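Long-range contact in NADH-rubredoxin oxidoreductase (Clostridium acetobutylicum, PDB 3KLJ), which transfers electrons from NADH through bound FAD to rubredoxin, feeding the oxygen-scavenging electron-transfer chains of this anaerobe: residues E41-I55 / S129-D141. Sequence-based numbering, arbitrary orientation. Where two conformers were deposited one is given.
Sequences EKYLPYYRPRLNEII and SLYSYDDALKIKD. With FAD (flavin-adenine dinucleotide), chain B.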
ATOM      1  N   GLU A  41      11.130   7.314  11.793  1.00 23.57           N
ATOM      2  CA  GLU A  41      12.013   6.141  11.827  1.00 23.36           C
ATOM      3  C   GLU A  41      13.485   6.555  11.921  1.00 23.47           C
ATOM      4  O   GLU A  41      13.832   7.710  11.657  1.00 23.68           O
ATOM      5  CB  GLU A  41      11.804   5.255  10.588  1.00 23.17           C
ATOM      6  CG  GLU A  41      10.344   4.886  10.288  1.00 22.46           C
ATOM      7  CD  GLU A  41      10.212   3.817   9.200  1.00 22.87           C
ATOM      8  OE1 GLU A  41      10.986   2.844   9.209  1.00 22.91           O
ATOM      9  OE2 GLU A  41       9.317   3.942   8.340  1.00 25.68           O
ATOM     10  N   LYS A  42      14.348   5.609  12.288  1.00 23.11           N
ATOM     11  CA  LYS A  42      15.779   5.899  12.412  1.00 23.13           C
ATOM     12  C   LYS A  42      16.555   5.617  11.120  1.00 22.80           C
ATOM     13  O   LYS A  42      17.790   5.653  11.106  1.00 23.06           O
ATOM     14  CB  LYS A  42      16.397   5.176  13.620  1.00 23.10           C
ATOM     15  CG  LYS A  42      16.107   3.689  13.713  1.00 24.47           C
ATOM     16  CD  LYS A  42      16.663   3.104  15.017  1.00 25.95           C
ATOM     17  CE  LYS A  42      16.015   1.760  15.351  1.00 26.50           C
ATOM     18  NZ  LYS A  42      14.615   1.933  15.838  1.00 26.16           N
ATOM     19  N   TYR A  43      15.814   5.364  10.042  1.00 21.86           N
ATOM     20  CA  TYR A  43      16.387   5.030   8.737  1.00 21.39           C
ATOM     21  C   TYR A  43      15.993   6.054   7.682  1.00 21.03           C
ATOM     22  O   TYR A  43      14.914   6.654   7.752  1.00 21.63           O
ATOM     23  CB  TYR A  43      15.948   3.613   8.292  1.00 20.52           C
ATOM     24  CG  TYR A  43      16.058   2.584   9.404  1.00 19.70           C
ATOM     25  CD1 TYR A  43      17.307   2.143   9.851  1.00 17.35           C
ATOM     26  CD2 TYR A  43      14.917   2.083  10.035  1.00 18.44           C
ATOM     27  CE1 TYR A  43      17.417   1.217  10.885  1.00 17.30           C
ATOM     28  CE2 TYR A  43      15.016   1.150  11.068  1.00 16.87           C
ATOM     29  CZ  TYR A  43      16.271   0.725  11.488  1.00 16.85           C
ATOM     30  OH  TYR A  43      16.388  -0.194  12.505  1.00 15.60           O
ATOM     31  N   LEU A  44      16.882   6.260   6.716  1.00 20.71           N
ATOM     32  CA  LEU A  44      16.578   7.048   5.519  1.00 20.13           C
ATOM     33  C   LEU A  44      15.440   6.402   4.709  1.00 19.67           C
ATOM     34  O   LEU A  44      15.097   5.241   4.955  1.00 19.67           O
ATOM     35  CB  LEU A  44      17.843   7.176   4.665  1.00 20.14           C
ATOM     36  CG  LEU A  44      18.795   8.374   4.867  1.00 21.05           C
ATOM     37  CD1 LEU A  44      18.428   9.335   6.006  1.00 19.24           C
ATOM     38  CD2 LEU A  44      20.251   7.946   4.943  1.00 18.36           C
ATOM     39  N   PRO A  45      14.834   7.156   3.766  1.00 18.82           N
ATOM     40  CA  PRO A  45      13.809   6.583   2.903  1.00 18.55           C
ATOM     41  C   PRO A  45      14.219   5.256   2.273  1.00 17.63           C
ATOM     42  O   PRO A  45      15.295   5.146   1.684  1.00 16.66           O
ATOM     43  CB  PRO A  45      13.636   7.651   1.826  1.00 18.16           C
ATOM     44  CG  PRO A  45      13.821   8.925   2.580  1.00 18.99           C
ATOM     45  CD  PRO A  45      14.856   8.629   3.660  1.00 18.70           C
ATOM     46  N   TYR A  46      13.344   4.265   2.392  1.00 17.34           N
ATOM     47  CA  TYR A  46      13.609   2.955   1.811  1.00 17.44           C
ATOM     48  C   TYR A  46      12.426   2.428   1.012  1.00 17.40           C
ATOM     49  O   TYR A  46      11.283   2.878   1.200  1.00 17.60           O
ATOM     50  CB  TYR A  46      14.042   1.964   2.888  1.00 17.40           C
ATOM     51  CG  TYR A  46      13.098   1.800   4.066  1.00 18.57           C
ATOM     52  CD1 TYR A  46      13.262   2.559   5.233  1.00 19.57           C
ATOM     53  CD2 TYR A  46      12.064   0.861   4.031  1.00 18.78           C
ATOM     54  CE1 TYR A  46      12.414   2.388   6.336  1.00 19.79           C
ATOM     55  CE2 TYR A  46      11.211   0.684   5.117  1.00 19.89           C
ATOM     56  CZ  TYR A  46      11.394   1.448   6.270  1.00 20.50           C
ATOM     57  OH  TYR A  46      10.547   1.261   7.344  1.00 19.89           O
ATOM     58  N   TYR A  47      12.716   1.494   0.108  1.00 17.29           N
ATOM     59  CA  TYR A  47      11.706   0.916  -0.775  1.00 16.83           C
ATOM     60  C   TYR A  47      10.875  -0.080   0.027  1.00 16.26           C
ATOM     61  O   TYR A  47      11.125  -1.300   0.001  1.00 15.43           O
ATOM     62  CB  TYR A  47      12.358   0.236  -1.984  1.00 17.21           C
ATOM     63  CG  TYR A  47      11.426   0.116  -3.170  1.00 17.81           C
ATOM     64  CD1 TYR A  47      10.623  -1.009  -3.336  1.00 17.43           C
ATOM     65  CD2 TYR A  47      11.338   1.137  -4.118  1.00 17.79           C
ATOM     66  CE1 TYR A  47       9.749  -1.120  -4.423  1.00 18.99           C
ATOM     67  CE2 TYR A  47      10.478   1.034  -5.208  1.00 18.53           C
ATOM     68  CZ  TYR A  47       9.691  -0.101  -5.353  1.00 17.48           C
ATOM     69  OH  TYR A  47       8.831  -0.208  -6.408  1.00 18.65           O
ATOM     70  N   ARG A  48       9.900   0.466   0.748  1.00 14.62           N
ATOM     71  CA  ARG A  48       9.064  -0.293   1.683  1.00 14.29           C
ATOM     72  C   ARG A  48       8.484  -1.633   1.147  1.00 13.71           C
ATOM     73  O   ARG A  48       8.456  -2.606   1.901  1.00 13.08           O
ATOM     74  CB  ARG A  48       7.948   0.606   2.252  1.00 13.85           C
ATOM     75  CG  ARG A  48       7.216   0.053   3.497  1.00 14.46           C
ATOM     76  CD  ARG A  48       6.176   1.075   4.046  1.00 12.91           C
ATOM     77  NE  ARG A  48       6.811   2.355   4.386  1.00 11.78           N
ATOM     78  CZ  ARG A  48       7.615   2.550   5.434  1.00 12.30           C
ATOM     79  NH1 ARG A  48       8.157   3.742   5.642  1.00 12.12           N
ATOM     80  NH2 ARG A  48       7.878   1.562   6.281  1.00 12.52           N
ATOM     81  N   PRO A  49       8.012  -1.686  -0.132  1.00 13.60           N
ATOM     82  CA  PRO A  49       7.490  -2.971  -0.630  1.00 13.91           C
ATOM     83  C   PRO A  49       8.472  -4.140  -0.621  1.00 14.85           C
ATOM     84  O   PRO A  49       8.041  -5.281  -0.795  1.00 14.79           O
ATOM     85  CB  PRO A  49       7.052  -2.646  -2.073  1.00 14.02           C
ATOM     86  CG  PRO A  49       6.673  -1.178  -2.011  1.00 13.64           C
ATOM     87  CD  PRO A  49       7.737  -0.590  -1.087  1.00 13.16           C
ATOM     88  N   ARG A  50       9.761  -3.882  -0.398  1.00 15.04           N
ATOM     89  CA  ARG A  50      10.737  -4.971  -0.396  1.00 16.30           C
ATOM     90  C   ARG A  50      10.996  -5.522   1.009  1.00 16.38           C
ATOM     91  O   ARG A  50      11.896  -6.326   1.187  1.00 16.21           O
ATOM     92  CB  ARG A  50      12.053  -4.566  -1.074  1.00 16.12           C
ATOM     93  CG  ARG A  50      11.861  -3.832  -2.366  1.00 18.31           C
ATOM     94  CD  ARG A  50      12.764  -4.301  -3.460  1.00 19.86           C
ATOM     95  NE  ARG A  50      14.128  -3.830  -3.323  1.00 22.42           N
ATOM     96  CZ  ARG A  50      15.188  -4.612  -3.118  1.00 20.56           C
ATOM     97  NH1 ARG A  50      15.057  -5.923  -3.010  1.00 21.68           N
ATOM     98  NH2 ARG A  50      16.384  -4.070  -3.015  1.00 18.84           N
ATOM     99  N   LEU A  51      10.191  -5.100   1.986  1.00 16.95           N
ATOM    100  CA  LEU A  51      10.321  -5.591   3.363  1.00 17.46           C
ATOM    101  C   LEU A  51      10.226  -7.123   3.441  1.00 18.42           C
ATOM    102  O   LEU A  51      10.880  -7.749   4.280  1.00 18.47           O
ATOM    103  CB  LEU A  51       9.310  -4.906   4.299  1.00 17.09           C
ATOM    104  CG  LEU A  51       9.671  -3.476   4.737  1.00 16.27           C
ATOM    105  CD1 LEU A  51       8.539  -2.841   5.526  1.00 15.38           C
ATOM    106  CD2 LEU A  51      10.972  -3.430   5.546  1.00 13.75           C
ATOM    107  N   ASN A  52       9.439  -7.722   2.550  1.00 19.04           N
ATOM    108  CA  ASN A  52       9.337  -9.175   2.483  0.50 19.60           C
ATOM    109  C   ASN A  52      10.684  -9.842   2.184  1.00 19.63           C
ATOM    110  O   ASN A  52      10.917 -10.972   2.591  1.00 20.05           O
ATOM    111  CB  ASN A  52       8.264  -9.599   1.475  0.50 19.86           C
ATOM    112  CG  ASN A  52       6.858  -9.489   2.049  0.50 20.42           C
ATOM    113  OD1 ASN A  52       6.612  -9.896   3.184  0.50 21.75           O
ATOM    114  ND2 ASN A  52       5.934  -8.936   1.269  0.50 20.95           N
ATOM    115  N   GLU A  53      11.575  -9.119   1.502  1.00 19.59           N
ATOM    116  CA  GLU A  53      12.913  -9.625   1.173  1.00 19.99           C
ATOM    117  C   GLU A  53      13.881  -9.592   2.355  1.00 19.58           C
ATOM    118  O   GLU A  53      14.843 -10.371   2.403  1.00 19.51           O
ATOM    119  CB  GLU A  53      13.510  -8.868  -0.011  1.00 20.31           C
ATOM    120  CG  GLU A  53      12.698  -8.995  -1.283  1.00 21.84           C
ATOM    121  CD  GLU A  53      13.375  -8.358  -2.470  1.00 24.07           C
ATOM    122  OE1 GLU A  53      14.544  -8.701  -2.753  1.00 24.99           O
ATOM    123  OE2 GLU A  53      12.733  -7.510  -3.129  1.00 25.50           O
ATOM    124  N   ILE A  54      13.628  -8.686   3.292  1.00 19.25           N
ATOM    125  CA  ILE A  54      14.360  -8.649   4.555  1.00 18.92           C
ATOM    126  C   ILE A  54      14.127  -9.989   5.266  1.00 18.67           C
ATOM    127  O   ILE A  54      15.058 -10.603   5.787  1.00 18.59           O
ATOM    128  CB  ILE A  54      13.891  -7.452   5.459  1.00 18.94           C
ATOM    129  CG1 ILE A  54      14.010  -6.107   4.724  1.00 18.85           C
ATOM    130  CG2 ILE A  54      14.615  -7.448   6.805  1.00 18.42           C
ATOM    131  CD1 ILE A  54      15.390  -5.784   4.170  1.00 18.49           C
ATOM    132  N   ILE A  55      12.877 -10.444   5.239  1.00 18.49           N
ATOM    133  CA  ILE A  55      12.500 -11.740   5.787  1.00 18.36           C
ATOM    134  C   ILE A  55      12.983 -12.888   4.873  1.00 18.07           C
ATOM    135  O   ILE A  55      13.756 -13.733   5.312  1.00 18.32           O
ATOM    136  CB  ILE A  55      10.967 -11.806   6.066  1.00 18.37           C
ATOM    137  CG1 ILE A  55      10.591 -10.830   7.193  1.00 18.62           C
ATOM    138  CG2 ILE A  55      10.531 -13.227   6.424  1.00 19.14           C
ATOM    139  CD1 ILE A  55       9.160 -10.334   7.152  1.00 16.53           C
ATOM    140  N   SER A 129       2.556  -6.698  13.248  1.00 16.66           N
ATOM    141  CA  SER A 129       2.222  -6.394  11.862  1.00 16.68           C
ATOM    142  C   SER A 129       3.449  -5.923  11.124  1.00 16.45           C
ATOM    143  O   SER A 129       4.432  -5.508  11.730  1.00 16.49           O
ATOM    144  CB  SER A 129       1.078  -5.383  11.734  1.00 16.36           C
ATOM    145  OG  SER A 129       1.026  -4.498  12.816  1.00 15.28           O
ATOM    146  N   LEU A 130       3.388  -6.019   9.805  1.00 16.06           N
ATOM    147  CA  LEU A 130       4.498  -5.644   8.975  1.00 15.94           C
ATOM    148  C   LEU A 130       4.181  -4.320   8.295  1.00 15.94           C
ATOM    149  O   LEU A 130       3.388  -4.267   7.345  1.00 16.32           O
ATOM    150  CB  LEU A 130       4.780  -6.742   7.943  1.00 15.88           C
ATOM    151  CG  LEU A 130       5.900  -6.505   6.931  1.00 15.93           C
ATOM    152  CD1 LEU A 130       7.227  -6.269   7.656  1.00 14.56           C
ATOM    153  CD2 LEU A 130       6.001  -7.680   5.956  1.00 15.31           C
ATOM    154  N   TYR A 131       4.786  -3.257   8.805  1.00 15.65           N
ATOM    155  CA  TYR A 131       4.753  -1.965   8.140  1.00 15.42           C
ATOM    156  C   TYR A 131       6.171  -1.439   7.930  1.00 15.40           C
ATOM    157  O   TYR A 131       6.517  -1.015   6.825  1.00 15.29           O
ATOM    158  CB  TYR A 131       3.905  -0.928   8.896  1.00 15.24           C
ATOM    159  CG  TYR A 131       3.581   0.238   7.988  1.00 14.74           C
ATOM    160  CD1 TYR A 131       2.523   0.153   7.084  1.00 14.16           C
ATOM    161  CD2 TYR A 131       4.370   1.392   7.979  1.00 14.22           C
ATOM    162  CE1 TYR A 131       2.240   1.188   6.209  1.00 14.02           C
ATOM    163  CE2 TYR A 131       4.094   2.436   7.107  1.00 13.31           C
ATOM    164  CZ  TYR A 131       3.023   2.319   6.219  1.00 14.35           C
ATOM    165  OH  TYR A 131       2.711   3.340   5.349  1.00 15.35           O
ATOM    166  N   SER A 132       6.979  -1.498   8.989  1.00 15.14           N
ATOM    167  CA  SER A 132       8.297  -0.861   9.024  1.00 15.26           C
ATOM    168  C   SER A 132       9.446  -1.858   8.979  1.00 14.81           C
ATOM    169  O   SER A 132       9.247  -3.057   9.177  1.00 14.84           O
ATOM    170  CB  SER A 132       8.426  -0.038  10.293  1.00 14.92           C
ATOM    171  OG  SER A 132       8.485  -0.901  11.409  1.00 16.51           O
ATOM    172  N   TYR A 133      10.654  -1.357   8.738  1.00 14.82           N
ATOM    173  CA  TYR A 133      11.844  -2.215   8.781  1.00 14.82           C
ATOM    174  C   TYR A 133      12.011  -2.867  10.155  1.00 15.11           C
ATOM    175  O   TYR A 133      12.349  -4.043  10.244  1.00 14.98           O
ATOM    176  CB  TYR A 133      13.099  -1.438   8.389  1.00 14.84           C
ATOM    177  CG  TYR A 133      14.369  -2.262   8.476  1.00 14.31           C
ATOM    178  CD1 TYR A 133      14.666  -3.226   7.508  1.00 13.49           C
ATOM    179  CD2 TYR A 133      15.269  -2.089   9.536  1.00 14.49           C
ATOM    180  CE1 TYR A 133      15.833  -3.996   7.589  1.00 13.77           C
ATOM    181  CE2 TYR A 133      16.443  -2.858   9.622  1.00 12.96           C
ATOM    182  CZ  TYR A 133      16.711  -3.804   8.646  1.00 13.79           C
ATOM    183  OH  TYR A 133      17.862  -4.562   8.713  1.00 15.20           O
ATOM    184  N   ASP A 134      11.768  -2.101  11.221  1.00 15.31           N
ATOM    185  CA  ASP A 134      11.827  -2.649  12.584  1.00 15.61           C
ATOM    186  C   ASP A 134      10.778  -3.745  12.809  1.00 15.62           C
ATOM    187  O   ASP A 134      11.043  -4.717  13.513  1.00 16.07           O
ATOM    188  CB  ASP A 134      11.706  -1.538  13.633  1.00 15.48           C
ATOM    189  CG  ASP A 134      13.002  -0.741  13.804  1.00 16.27           C
ATOM    190  OD1 ASP A 134      14.072  -1.184  13.337  1.00 16.81           O
ATOM    191  OD2 ASP A 134      12.952   0.347  14.409  1.00 18.13           O
ATOM    192  N   ASP A 135       9.600  -3.582  12.204  1.00 15.64           N
ATOM    193  CA  ASP A 135       8.548  -4.600  12.215  1.00 15.78           C
ATOM    194  C   ASP A 135       9.059  -5.917  11.636  1.00 15.96           C
ATOM    195  O   ASP A 135       8.929  -6.970  12.267  1.00 15.78           O
ATOM    196  CB  ASP A 135       7.331  -4.143  11.395  1.00 15.85           C
ATOM    197  CG  ASP A 135       6.443  -3.144  12.137  1.00 15.89           C
ATOM    198  OD1 ASP A 135       5.688  -2.420  11.456  1.00 15.16           O
ATOM    199  OD2 ASP A 135       6.477  -3.094  13.380  1.00 15.31           O
ATOM    200  N   ALA A 136       9.642  -5.843  10.437  1.00 15.84           N
ATOM    201  CA  ALA A 136      10.219  -7.005   9.772  1.00 16.39           C
ATOM    202  C   ALA A 136      11.177  -7.753  10.699  1.00 16.74           C
ATOM    203  O   ALA A 136      11.060  -8.962  10.846  1.00 16.86           O
ATOM    204  CB  ALA A 136      10.919  -6.604   8.480  1.00 15.78           C
ATOM    205  N   LEU A 137      12.096  -7.025  11.332  1.00 17.36           N
ATOM    206  CA  LEU A 137      13.065  -7.623  12.261  1.00 17.96           C
ATOM    207  C   LEU A 137      12.385  -8.333  13.429  1.00 17.99           C
ATOM    208  O   LEU A 137      12.754  -9.455  13.769  1.00 18.43           O
ATOM    209  CB  LEU A 137      14.043  -6.565  12.793  1.00 18.18           C
ATOM    210  CG  LEU A 137      15.106  -5.968  11.866  1.00 18.84           C
ATOM    211  CD1 LEU A 137      16.071  -5.118  12.681  1.00 18.57           C
ATOM    212  CD2 LEU A 137      15.874  -7.052  11.112  1.00 20.06           C
ATOM    213  N   LYS A 138      11.402  -7.672  14.042  1.00 18.18           N
ATOM    214  CA  LYS A 138      10.619  -8.266  15.129  1.00 18.32           C
ATOM    215  C   LYS A 138       9.935  -9.566  14.676  1.00 17.95           C
ATOM    216  O   LYS A 138       9.932 -10.566  15.405  1.00 17.89           O
ATOM    217  CB  LYS A 138       9.584  -7.269  15.664  1.00 18.43           C
ATOM    218  CG  LYS A 138      10.163  -6.151  16.527  1.00 20.27           C
ATOM    219  CD  LYS A 138       9.060  -5.219  17.027  1.00 22.68           C
ATOM    220  CE  LYS A 138       9.591  -3.825  17.347  1.00 23.87           C
ATOM    221  NZ  LYS A 138      10.492  -3.797  18.546  1.00 24.87           N
ATOM    222  N   ILE A 139       9.356  -9.548  13.478  1.00 17.54           N
ATOM    223  CA  ILE A 139       8.771 -10.761  12.900  1.00 17.47           C
ATOM    224  C   ILE A 139       9.834 -11.829  12.638  1.00 17.79           C
ATOM    225  O   ILE A 139       9.627 -12.996  12.970  1.00 17.61           O
ATOM    226  CB  ILE A 139       7.954 -10.474  11.607  1.00 17.06           C
ATOM    227  CG1 ILE A 139       6.716  -9.637  11.945  1.00 16.96           C
ATOM    228  CG2 ILE A 139       7.534 -11.781  10.958  1.00 16.09           C
ATOM    229  CD1 ILE A 139       6.239  -8.732  10.824  1.00 17.31           C
ATOM    230  N   LYS A 140      10.962 -11.432  12.045  1.00 18.64           N
ATOM    231  CA  LYS A 140      12.068 -12.365  11.785  1.00 20.10           C
ATOM    232  C   LYS A 140      12.402 -13.179  13.026  1.00 20.25           C
ATOM    233  O   LYS A 140      12.481 -14.405  12.970  1.00 20.53           O
ATOM    234  CB  LYS A 140      13.326 -11.621  11.322  1.00 20.35           C
ATOM    235  CG  LYS A 140      13.370 -11.288   9.834  1.00 22.13           C
ATOM    236  CD  LYS A 140      14.805 -10.996   9.398  1.00 23.58           C
ATOM    237  CE  LYS A 140      15.567 -12.278   9.135  1.00 24.51           C
ATOM    238  NZ  LYS A 140      17.033 -12.045   9.059  1.00 25.52           N
ATOM    239  N   ASP A 141      12.565 -12.481  14.149  1.00 20.68           N
ATOM    240  CA  ASP A 141      13.034 -13.088  15.393  1.00 21.12           C
ATOM    241  C   ASP A 141      11.993 -13.933  16.106  1.00 20.93           C
ATOM    242  O   ASP A 141      12.336 -14.973  16.666  1.00 20.87           O
ATOM    243  CB  ASP A 141      13.593 -12.022  16.336  1.00 21.47           C
ATOM    244  CG  ASP A 141      14.940 -11.501  15.881  1.00 23.03           C
ATOM    245  OD1 ASP A 141      15.013 -10.950  14.762  1.00 25.98           O
ATOM    246  OD2 ASP A 141      15.925 -11.651  16.638  1.00 25.31           O
TER
HETATM  247  PA  FAD B 401       5.419   5.645   3.883  1.00 18.30           P
HETATM  248  O1A FAD B 401       4.573   5.036   4.969  1.00 18.60           O
HETATM  249  O2A FAD B 401       6.199   4.616   3.101  1.00 19.35           O
HETATM  250  O5B FAD B 401       6.414   6.719   4.520  1.00 21.06           O
HETATM  251  C5B FAD B 401       5.941   7.701   5.424  1.00 20.91           C
HETATM  252  C4B FAD B 401       7.017   7.982   6.473  1.00 21.12           C
HETATM  253  O4B FAD B 401       6.599   9.057   7.312  1.00 19.85           O
HETATM  254  C3B FAD B 401       7.231   6.774   7.382  1.00 21.12           C
HETATM  255  O3B FAD B 401       8.617   6.477   7.441  1.00 23.72           O
HETATM  256  C2B FAD B 401       6.700   7.200   8.738  1.00 21.25           C
HETATM  257  O2B FAD B 401       7.465   6.686   9.805  1.00 23.46           O
HETATM  258  C1B FAD B 401       6.817   8.716   8.671  1.00 20.89           C
HETATM  259  N9A FAD B 401       5.873   9.423   9.555  1.00 21.12           N
HETATM  260  C8A FAD B 401       4.594   9.055   9.879  1.00 21.82           C
HETATM  261  N7A FAD B 401       4.077   9.985  10.716  1.00 21.27           N
HETATM  262  C5A FAD B 401       5.001  10.944  10.928  1.00 21.30           C
HETATM  263  C6A FAD B 401       4.990  12.106  11.701  1.00 21.45           C
HETATM  264  N6A FAD B 401       4.035  12.295  12.613  1.00 20.16           N
HETATM  265  N1A FAD B 401       6.122  12.903  11.724  1.00 20.91           N
HETATM  266  C2A FAD B 401       7.245  12.558  10.995  1.00 20.44           C
HETATM  267  N3A FAD B 401       7.250  11.399  10.242  1.00 21.51           N
HETATM  268  C4A FAD B 401       6.140  10.604  10.205  1.00 21.55           C
HETATM  269  N1  FAD B 401       2.798  -0.818  -2.789  1.00 20.18           N
HETATM  270  C2  FAD B 401       2.720  -1.218  -4.106  1.00 21.45           C
HETATM  271  O2  FAD B 401       2.381  -0.414  -4.958  1.00 21.38           O
HETATM  272  N3  FAD B 401       3.047  -2.506  -4.478  1.00 20.29           N
HETATM  273  C4  FAD B 401       3.442  -3.414  -3.523  1.00 21.27           C
HETATM  274  O4  FAD B 401       3.712  -4.562  -3.887  1.00 20.99           O
HETATM  275  C4X FAD B 401       3.513  -3.028  -2.177  1.00 20.65           C
HETATM  276  N5  FAD B 401       3.917  -3.922  -1.197  1.00 19.24           N
HETATM  277  C5X FAD B 401       3.989  -3.531   0.127  1.00 18.91           C
HETATM  278  C6  FAD B 401       4.393  -4.442   1.113  1.00 18.36           C
HETATM  279  C7  FAD B 401       4.473  -4.025   2.451  1.00 17.62           C
HETATM  280  C7M FAD B 401       4.903  -4.996   3.511  1.00 17.50           C
HETATM  281  C8  FAD B 401       4.141  -2.716   2.800  1.00 17.67           C
HETATM  282  C8M FAD B 401       4.211  -2.244   4.231  1.00 16.29           C
HETATM  283  C9  FAD B 401       3.736  -1.821   1.817  1.00 17.60           C
HETATM  284  C9A FAD B 401       3.663  -2.221   0.479  1.00 19.92           C
HETATM  285  N10 FAD B 401       3.264  -1.316  -0.502  1.00 19.59           N
HETATM  286  C10 FAD B 401       3.191  -1.717  -1.822  1.00 20.39           C
HETATM  287  C1' FAD B 401       2.890   0.081  -0.127  1.00 19.11           C
HETATM  288  C2' FAD B 401       4.013   1.070  -0.356  1.00 19.92           C
HETATM  289  O2' FAD B 401       5.076   0.747   0.518  1.00 21.00           O
HETATM  290  C3' FAD B 401       3.464   2.448  -0.044  1.00 19.07           C
HETATM  291  O3' FAD B 401       2.477   2.792  -0.998  1.00 21.52           O
HETATM  292  C4' FAD B 401       4.529   3.531  -0.046  1.00 19.39           C
HETATM  293  O4' FAD B 401       5.567   3.212   0.872  1.00 18.88           O
HETATM  294  C5' FAD B 401       3.883   4.839   0.394  1.00 18.13           C
HETATM  295  O5' FAD B 401       4.915   5.775   0.572  1.00 18.38           O
HETATM  296  P   FAD B 401       4.668   7.054   1.483  1.00 17.46           P
HETATM  297  O1P FAD B 401       5.918   7.919   1.453  1.00 18.90           O
HETATM  298  O2P FAD B 401       3.404   7.775   1.084  1.00 18.74           O
HETATM  299  O3P FAD B 401       4.393   6.479   2.966  1.00 17.98           O
HETATM  300  O   HOH W   1      11.375   1.108  11.188  1.00 15.23           O
HETATM  301  O   HOH W   2      12.715   2.995  13.221  1.00 18.71           O
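R48 against Y131 and L51 against Y133 mark an interdomain contact: a loop and short helix of the FAD-binding domain meet the loop after strand 127-128 and the first helix of the NADH-binding domain, beside the FAD phosphate and flavin. It is a worked example of a domain boundary in which both sides bind the same cofactor phosphate. The R48 guanidinium lies almost parallel to the Y131 ring (15° between planes), with CD over the ring face. NH2 donates to Y131 O (3.0 Å) from above the carbonyl plane, while NE and Y131 OH grip separate oxygens of one FAD phosphate, O2A (2.7 Å) and O1A. The guanidinium is held in turn by a salt bridge from NH1 to E41 OE2, and E41 OE1 takes a very short bond from Y46 OH (2.5 Å). That hydroxyl also accepts from Y133 N, where S132 and D135 form the capping box of helix 133-146. With CG anti to its own N (chi1 177°), the Y133 ring reaches Y43 edge-on, a T-shaped pair with centroids 5.1 Å apart. Y43 OH donates to D134 OD1 and K42 NZ to OD2, each on the syn side, the lysine as a salt bridge. Beyond this polar network, L51 packs on L130, Y133 and A136, I54 on Y133 and A136, and I55 on L130 and A136. Segments 51-55 and 133-141 run roughly parallel, their axes at 28°; I61 touches Y46 and Y133, and helix 156-168 packs against N52 and I55.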